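PDB 3L7N: glutamine amidotransferase domain-containing protein from Streptococcus mutans, which probably works as a class I glutamine amidotransferase, hydrolysing glutamine and passing the released ammonia to an acceptor substrate. Local coordinates for residues A[97-101]-A[102-106]; A[148-151]-A[152-155]; A[180-184]-A[185-189]. One frame throughout, in Å; residues are numbered along the deposited sequence.

Interaction 1: A[97-101]-A[102-106]; sequences MGVAY and GADYL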
loop_
_atom_site.group_PDB
_atom_site.type_symbol
_atom_site.label_atom_id
_atom_site.label_comp_id
_atom_site.label_asym_id
_atom_site.label_seq_id
_atom_site.Cartn_x
_atom_site.Cartn_y
_atom_site.Cartn_z
ATOM N N MET A 97 -1.465 -7.578 -5.549
ATOM C CA MET A 97 -1.638 -7.153 -6.912
ATOM C C MET A 97 -0.570 -7.771 -7.866
ATOM O O MET A 97 -0.914 -8.290 -8.934
ATOM C CB MET A 97 -1.680 -5.671 -7.029
ATOM C CG MET A 97 -2.822 -5.102 -6.334
ATOM S SD MET A 97 -2.889 -3.394 -6.607
ATOM C CE MET A 97 -3.329 -3.369 -8.305
ATOM N N GLY A 98 0.692 -7.813 -7.424
ATOM C CA GLY A 98 1.707 -8.416 -8.212
ATOM C C GLY A 98 1.334 -9.846 -8.600
ATOM O O GLY A 98 1.367 -10.227 -9.829
ATOM N N VAL A 99 0.968 -10.650 -7.578
ATOM C CA VAL A 99 0.608 -12.022 -7.787
ATOM C C VAL A 99 -0.553 -12.074 -8.695
ATOM O O VAL A 99 -0.570 -12.845 -9.589
ATOM C CB VAL A 99 0.290 -12.735 -6.472
ATOM C CG1 VAL A 99 -0.151 -14.136 -6.718
ATOM C CG2 VAL A 99 1.478 -12.741 -5.604
ATOM N N ALA A 100 -1.528 -11.195 -8.496
ATOM C CA ALA A 100 -2.755 -11.273 -9.291
ATOM C C ALA A 100 -2.437 -11.115 -10.768
ATOM O O ALA A 100 -3.091 -11.687 -11.599
ATOM C CB ALA A 100 -3.734 -10.250 -8.859
ATOM N N TYR A 101 -1.400 -10.325 -11.056
ATOM C CA TYR A 101 -1.002 -9.935 -12.441
ATOM C C TYR A 101 0.148 -10.806 -13.008
ATOM O O TYR A 101 0.704 -10.474 -14.067
ATOM C CB TYR A 101 -0.566 -8.485 -12.466
ATOM C CG TYR A 101 -1.720 -7.533 -12.591
ATOM C CD1 TYR A 101 -2.305 -7.300 -13.819
ATOM C CD2 TYR A 101 -2.279 -6.885 -11.451
ATOM C CE1 TYR A 101 -3.389 -6.390 -13.973
ATOM C CE2 TYR A 101 -3.338 -5.973 -11.595
ATOM C CZ TYR A 101 -3.889 -5.747 -12.883
ATOM O OH TYR A 101 -4.930 -4.905 -13.068
ATOM N N GLY A 102 0.511 -11.898 -12.285
ATOM C CA GLY A 102 1.293 -12.935 -12.821
ATOM C C GLY A 102 2.683 -13.018 -12.258
ATOM O O GLY A 102 3.418 -13.882 -12.621
ATOM N N ALA A 103 3.057 -12.162 -11.334
ATOM C CA ALA A 103 4.401 -12.217 -10.775
ATOM C C ALA A 103 4.441 -12.449 -9.294
ATOM O O ALA A 103 3.822 -11.758 -8.567
ATOM C CB ALA A 103 5.087 -10.982 -11.061
ATOM N N ASP A 104 5.218 -13.395 -8.835
ATOM C CA ASP A 104 5.321 -13.628 -7.419
ATOM C C ASP A 104 6.275 -12.725 -6.709
ATOM O O ASP A 104 7.193 -12.219 -7.280
ATOM C CB ASP A 104 5.628 -15.068 -7.087
ATOM C CG ASP A 104 5.201 -15.411 -5.686
ATOM O OD1 ASP A 104 4.906 -14.487 -4.942
ATOM O OD2 ASP A 104 5.137 -16.581 -5.307
ATOM N N TYR A 105 6.019 -12.538 -5.434
ATOM C CA TYR A 105 6.555 -11.460 -4.655
ATOM C C TYR A 105 7.958 -11.734 -4.250
ATOM O O TYR A 105 8.365 -12.844 -4.242
ATOM C CB TYR A 105 5.662 -11.210 -3.436
ATOM C CG TYR A 105 5.818 -12.184 -2.314
ATOM C CD1 TYR A 105 6.657 -11.927 -1.273
ATOM C CD2 TYR A 105 5.128 -13.353 -2.299
ATOM C CE1 TYR A 105 6.795 -12.784 -0.285
ATOM C CE2 TYR A 105 5.283 -14.208 -1.307
ATOM C CZ TYR A 105 6.109 -13.908 -0.304
ATOM O OH TYR A 105 6.277 -14.772 0.694
ATOM N N LEU A 106 8.701 -10.704 -3.903
ATOM C CA LEU A 106 10.143 -10.896 -3.549
ATOM C C LEU A 106 10.512 -10.211 -2.204
ATOM O O LEU A 106 9.772 -9.384 -1.713
ATOM C CB LEU A 106 11.047 -10.343 -4.668
ATOM C CG LEU A 106 10.821 -10.805 -6.114
ATOM C CD1 LEU A 106 11.453 -9.826 -7.073
ATOM C CD2 LEU A 106 11.381 -12.258 -6.339
#
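Gly102 reverses the hand of the backbone just as the helix 92-100 runs out: its phi is positive, 110°, and its own N-H and that of Ala103 turn back on the carbonyls of Val99 and Gly98. This is the Schellman motif, with Gly102 as its C-prime residue, and it illustrates how a helix can be closed by main-chain groups alone. The outer bond runs from Ala103 N to Gly98 O (3.0 Å), the inner one from Gly102 N to Val99 O (3.1 Å). Between them the chain curls over the end of the helix instead of continuing along its axis. A positive phi is most easily adopted by glycine, the usual C-prime residue of a Schellman motif. The methyl CB of Ala103 stays 4.0 Å from Gly98 O and packs on Pro150 beyond the motif. Just before the turn, Tyr101 has already left helical angles; the edge of its ring meets Met97 O in plane, while the ring itself lies against Phe169 with the two planes about 20° apart. Val99 and Ala100 rest on the helix 70-82, so the capped end is joined to a neighbouring helix. Val99 places CG2 anti to its carbonyl carbon, on the side where the departing chain passes. There it runs alongside Asp104, the two side chains pointing the same way, with Val99 CG2 3.9 Å from Asp104 OD1.

Interaction 2: A[148-151]-A[152-155]; sequences GLPD and KAQV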
loop_
_atom_site.group_PDB
_atom_site.type_symbol
_atom_site.label_atom_id
_atom_site.label_comp_id
_atom_site.label_asym_id
_atom_site.label_seq_id
_atom_site.Cartn_x
_atom_site.Cartn_y
_atom_site.Cartn_z
ATOM N N GLY A 148 6.336 -8.671 -6.956
ATOM C CA GLY A 148 6.572 -9.146 -8.352
ATOM C C GLY A 148 6.314 -8.082 -9.420
ATOM O O GLY A 148 5.417 -7.269 -9.294
ATOM N N LEU A 149 7.143 -8.061 -10.463
ATOM C CA LEU A 149 6.880 -7.148 -11.619
ATOM C C LEU A 149 6.598 -7.942 -12.930
ATOM O O LEU A 149 7.513 -8.437 -13.564
ATOM C CB LEU A 149 8.033 -6.155 -11.811
ATOM C CG LEU A 149 7.745 -5.068 -12.835
ATOM C CD1 LEU A 149 6.874 -3.954 -12.207
ATOM C CD2 LEU A 149 9.043 -4.468 -13.464
ATOM N N PRO A 150 5.344 -8.135 -13.257
ATOM C CA PRO A 150 5.013 -8.742 -14.555
ATOM C C PRO A 150 5.394 -7.833 -15.680
ATOM O O PRO A 150 5.523 -6.605 -15.476
ATOM C CB PRO A 150 3.509 -8.861 -14.517
ATOM C CG PRO A 150 3.065 -8.184 -13.249
ATOM C CD PRO A 150 4.192 -7.544 -12.593
ATOM N N ASP A 151 5.566 -8.401 -16.875
ATOM C CA ASP A 151 6.214 -7.684 -17.990
ATOM C C ASP A 151 5.469 -6.431 -18.388
ATOM O O ASP A 151 6.070 -5.537 -18.926
ATOM C CB ASP A 151 6.345 -8.564 -19.221
ATOM C CG ASP A 151 7.347 -9.680 -19.048
ATOM O OD1 ASP A 151 8.137 -9.656 -18.053
ATOM O OD2 ASP A 151 7.315 -10.625 -19.905
ATOM N N LYS A 152 4.160 -6.412 -18.161
ATOM C CA LYS A 152 3.325 -5.302 -18.595
ATOM C C LYS A 152 3.225 -4.229 -17.522
ATOM O O LYS A 152 2.568 -3.206 -17.715
ATOM C CB LYS A 152 1.927 -5.798 -18.971
ATOM C CG LYS A 152 1.780 -7.311 -18.951
ATOM C CD LYS A 152 0.474 -7.731 -18.295
ATOM C CE LYS A 152 0.709 -8.269 -16.893
ATOM N NZ LYS A 152 -0.491 -8.971 -16.359
ATOM N N ALA A 153 3.877 -4.464 -16.389
ATOM C CA ALA A 153 3.842 -3.493 -15.296
ATOM C C ALA A 153 5.015 -2.561 -15.400
ATOM O O ALA A 153 6.092 -2.973 -15.839
ATOM C CB ALA A 153 3.826 -4.191 -13.957
ATOM N N GLN A 154 4.810 -1.293 -15.011
ATOM C CA GLN A 154 5.911 -0.274 -14.961
ATOM C C GLN A 154 6.252 0.128 -13.538
ATOM O O GLN A 154 5.371 0.275 -12.723
ATOM C CB GLN A 154 5.511 0.952 -15.724
ATOM C CG GLN A 154 5.415 0.708 -17.198
ATOM C CD GLN A 154 4.447 1.611 -17.853
ATOM O OE1 GLN A 154 3.284 1.268 -18.008
ATOM N NE2 GLN A 154 4.897 2.804 -18.210
ATOM N N VAL A 155 7.536 0.312 -13.245
ATOM C CA VAL A 155 7.943 0.946 -11.989
ATOM C C VAL A 155 7.913 2.515 -12.115
ATOM O O VAL A 155 8.599 3.117 -13.008
ATOM C CB VAL A 155 9.330 0.490 -11.556
ATOM C CG1 VAL A 155 9.741 1.182 -10.275
ATOM C CG2 VAL A 155 9.389 -1.064 -11.417
#
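The methyl of Ala153 is the bump of this contact, and Leu149 and Pro150 together form the hollow that receives it. Ala153 CB lies 3.5 Å from Leu149 CD1 and 3.6 Å from Pro150 CD, touching a branch end on one residue and the ring on the other. A type I turn from Pro150 to Ala153 brings them together, closed by Ala153 N to Pro150 O at 2.9 Å. Leu149 has CG anti to its backbone N (chi1 -172°), which carries both of its methyls over toward the start of the strand. There Leu149 CD1 lies 3.9 Å from Val155 CG2, and the two side chains cross at about a right angle. Lys152 follows another surface of the proline: its chain bends twice, so that Lys152 CE settles 3.7 Å from Pro150 CB. Its end is then directed to a partner outside the turn, Tyr101 O, to which NZ is hydrogen-bonded. The turn feeds the strand 154-158, where Gln154 pairs through its backbone with Lys168. Leu149 and Ala153 pack on Ile167 of the adjacent strand 166-170, and Pro150 and Ala153 on its Phe169, while Pro150 also reaches Tyr101 and Ala103 beyond the end of the helix 92-100.

Interaction 3: A[180-184]-A[185-189]; sequences LEFTP and ELVAA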
loop_
_atom_site.group_PDB
_atom_site.type_symbol
_atom_site.label_atom_id
_atom_site.label_comp_id
_atom_site.label_asym_id
_atom_site.label_seq_id
_atom_site.Cartn_x
_atom_site.Cartn_y
_atom_site.Cartn_z
ATOM N N LEU A 180 2.089 6.520 1.979
ATOM C CA LEU A 180 1.884 7.965 2.063
ATOM C C LEU A 180 0.719 8.322 2.987
ATOM O O LEU A 180 0.433 9.518 3.222
ATOM C CB LEU A 180 1.593 8.535 0.699
ATOM C CG LEU A 180 2.757 8.592 -0.257
ATOM C CD1 LEU A 180 3.274 7.197 -0.620
ATOM C CD2 LEU A 180 2.344 9.378 -1.524
ATOM N N GLU A 181 0.017 7.297 3.465
ATOM C CA GLU A 181 -1.261 7.453 4.154
ATOM C C GLU A 181 -1.042 7.624 5.679
ATOM O O GLU A 181 -2.025 7.781 6.453
ATOM C CB GLU A 181 -2.160 6.196 3.891
ATOM C CG GLU A 181 -1.885 5.002 4.838
ATOM C CD GLU A 181 -0.815 4.073 4.346
ATOM O OE1 GLU A 181 -0.255 4.282 3.227
ATOM O OE2 GLU A 181 -0.522 3.117 5.072
ATOM N N PHE A 182 0.230 7.524 6.116
ATOM C CA PHE A 182 0.561 7.564 7.536
ATOM C C PHE A 182 0.103 8.893 8.218
ATOM O O PHE A 182 -0.093 9.964 7.539
ATOM C CB PHE A 182 2.051 7.366 7.733
ATOM C CG PHE A 182 2.491 5.928 7.700
ATOM C CD1 PHE A 182 1.545 4.888 7.617
ATOM C CD2 PHE A 182 3.891 5.596 7.812
ATOM C CE1 PHE A 182 1.958 3.520 7.627
ATOM C CE2 PHE A 182 4.338 4.246 7.815
ATOM C CZ PHE A 182 3.375 3.186 7.726
ATOM N N THR A 183 -0.089 8.811 9.524
ATOM C CA THR A 183 -0.337 9.930 10.356
ATOM C C THR A 183 0.294 9.567 11.709
ATOM O O THR A 183 0.617 8.356 11.967
ATOM C CB THR A 183 -1.829 10.100 10.589
ATOM O OG1 THR A 183 -2.303 9.031 11.414
ATOM C CG2 THR A 183 -2.600 10.116 9.306
ATOM N N PRO A 184 0.427 10.548 12.615
ATOM C CA PRO A 184 1.124 10.165 13.884
ATOM C C PRO A 184 0.441 9.000 14.633
ATOM O O PRO A 184 1.134 8.072 15.149
ATOM C CB PRO A 184 1.102 11.448 14.706
ATOM C CG PRO A 184 0.953 12.616 13.623
ATOM C CD PRO A 184 0.215 12.032 12.473
ATOM N N GLU A 185 -0.875 8.965 14.626
ATOM C CA GLU A 185 -1.554 7.898 15.334
ATOM C C GLU A 185 -1.391 6.506 14.661
ATOM O O GLU A 185 -1.307 5.468 15.358
ATOM C CB GLU A 185 -3.003 8.244 15.550
ATOM C CG GLU A 185 -3.201 9.332 16.561
ATOM C CD GLU A 185 -3.191 10.706 15.947
ATOM O OE1 GLU A 185 -2.858 10.842 14.727
ATOM O OE2 GLU A 185 -3.508 11.654 16.676
ATOM N N LEU A 186 -1.337 6.472 13.310
ATOM C CA LEU A 186 -1.092 5.163 12.628
ATOM C C LEU A 186 0.321 4.691 12.960
ATOM O O LEU A 186 0.573 3.468 13.248
ATOM C CB LEU A 186 -1.302 5.234 11.093
ATOM C CG LEU A 186 -2.609 5.739 10.467
ATOM C CD1 LEU A 186 -2.794 5.121 9.133
ATOM C CD2 LEU A 186 -3.745 5.489 11.263
ATOM N N VAL A 187 1.241 5.640 12.985
ATOM C CA VAL A 187 2.599 5.303 13.224
ATOM C C VAL A 187 2.785 4.835 14.677
ATOM O O VAL A 187 3.464 3.803 14.927
ATOM C CB VAL A 187 3.516 6.421 12.858
ATOM C CG1 VAL A 187 4.863 6.140 13.344
ATOM C CG2 VAL A 187 3.512 6.611 11.303
ATOM N N ALA A 188 2.044 5.471 15.604
ATOM C CA ALA A 188 1.963 4.995 17.005
ATOM C C ALA A 188 1.611 3.534 17.052
ATOM O O ALA A 188 2.283 2.731 17.774
ATOM C CB ALA A 188 0.957 5.791 17.769
ATOM N N ALA A 189 0.560 3.136 16.293
ATOM C CA ALA A 189 0.045 1.742 16.425
ATOM C C ALA A 189 1.077 0.736 15.874
ATOM O O ALA A 189 1.279 -0.385 16.466
ATOM C CB ALA A 189 -1.331 1.575 15.763
#
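With chi1 at 70°, Thr183 holds OG1 between its own backbone N and carbonyl carbon, turned back toward Leu186 in the first turn of the helix 184-193. Leu186, whose CG stands anti to its carbonyl carbon (chi1 -55°), leans across the threonine, and its CG comes within 3.4 Å of Thr183 OG1. The bond from Leu186 N to that hydroxyl is fairly straight but weak, at 3.3 Å. The firmer ties are those of the backbone: Val187 N reaches Thr183 O at 3.0 Å, and Ala188 N reaches Pro184 O at 2.8 Å. On the flank of the cap, Phe182 and Val187 cross at about a right angle, with Phe182 CD2 3.7 Å from Val187 CG2. The same phenylalanine ring stacks on His179, while Glu181 OE2 is hydrogen-bonded to His179 ND1; Asn222 ND2 holds Leu180 O and Phe182 O. Thr183 is thus a classic N-cap, and the Phe182-Val187 pair spanning it is a hydrophobic staple. The Glu181 side chain lies near, without touching, a possible nucleophile elbow, and its bond to His179 is consistent with the Cys-His-Glu catalytic triad of class I glutamine amidotransferases.

Read from the N terminus, the three contacts follow in series and none nests within or crosses another. Interaction 1 closes the end of the helix 92-100 and releases the chain toward the strand 106-113. Interaction 2 comes next, turning the chain from the loop after the strand 145-146 into the strand 154-158; its centre is only about 9 Å from that of interaction 1, and the two turns pack directly on each other on one side of the molecule. Interaction 3, about 27 Å from interaction 1 centre to centre, lies across the chain's centre, starting the helix 184-193 after the strand 173-176. Interactions 1 and 3 thus lie where a helix ends and where one begins, interaction 2 where a strand begins, all beside one mixed sheet.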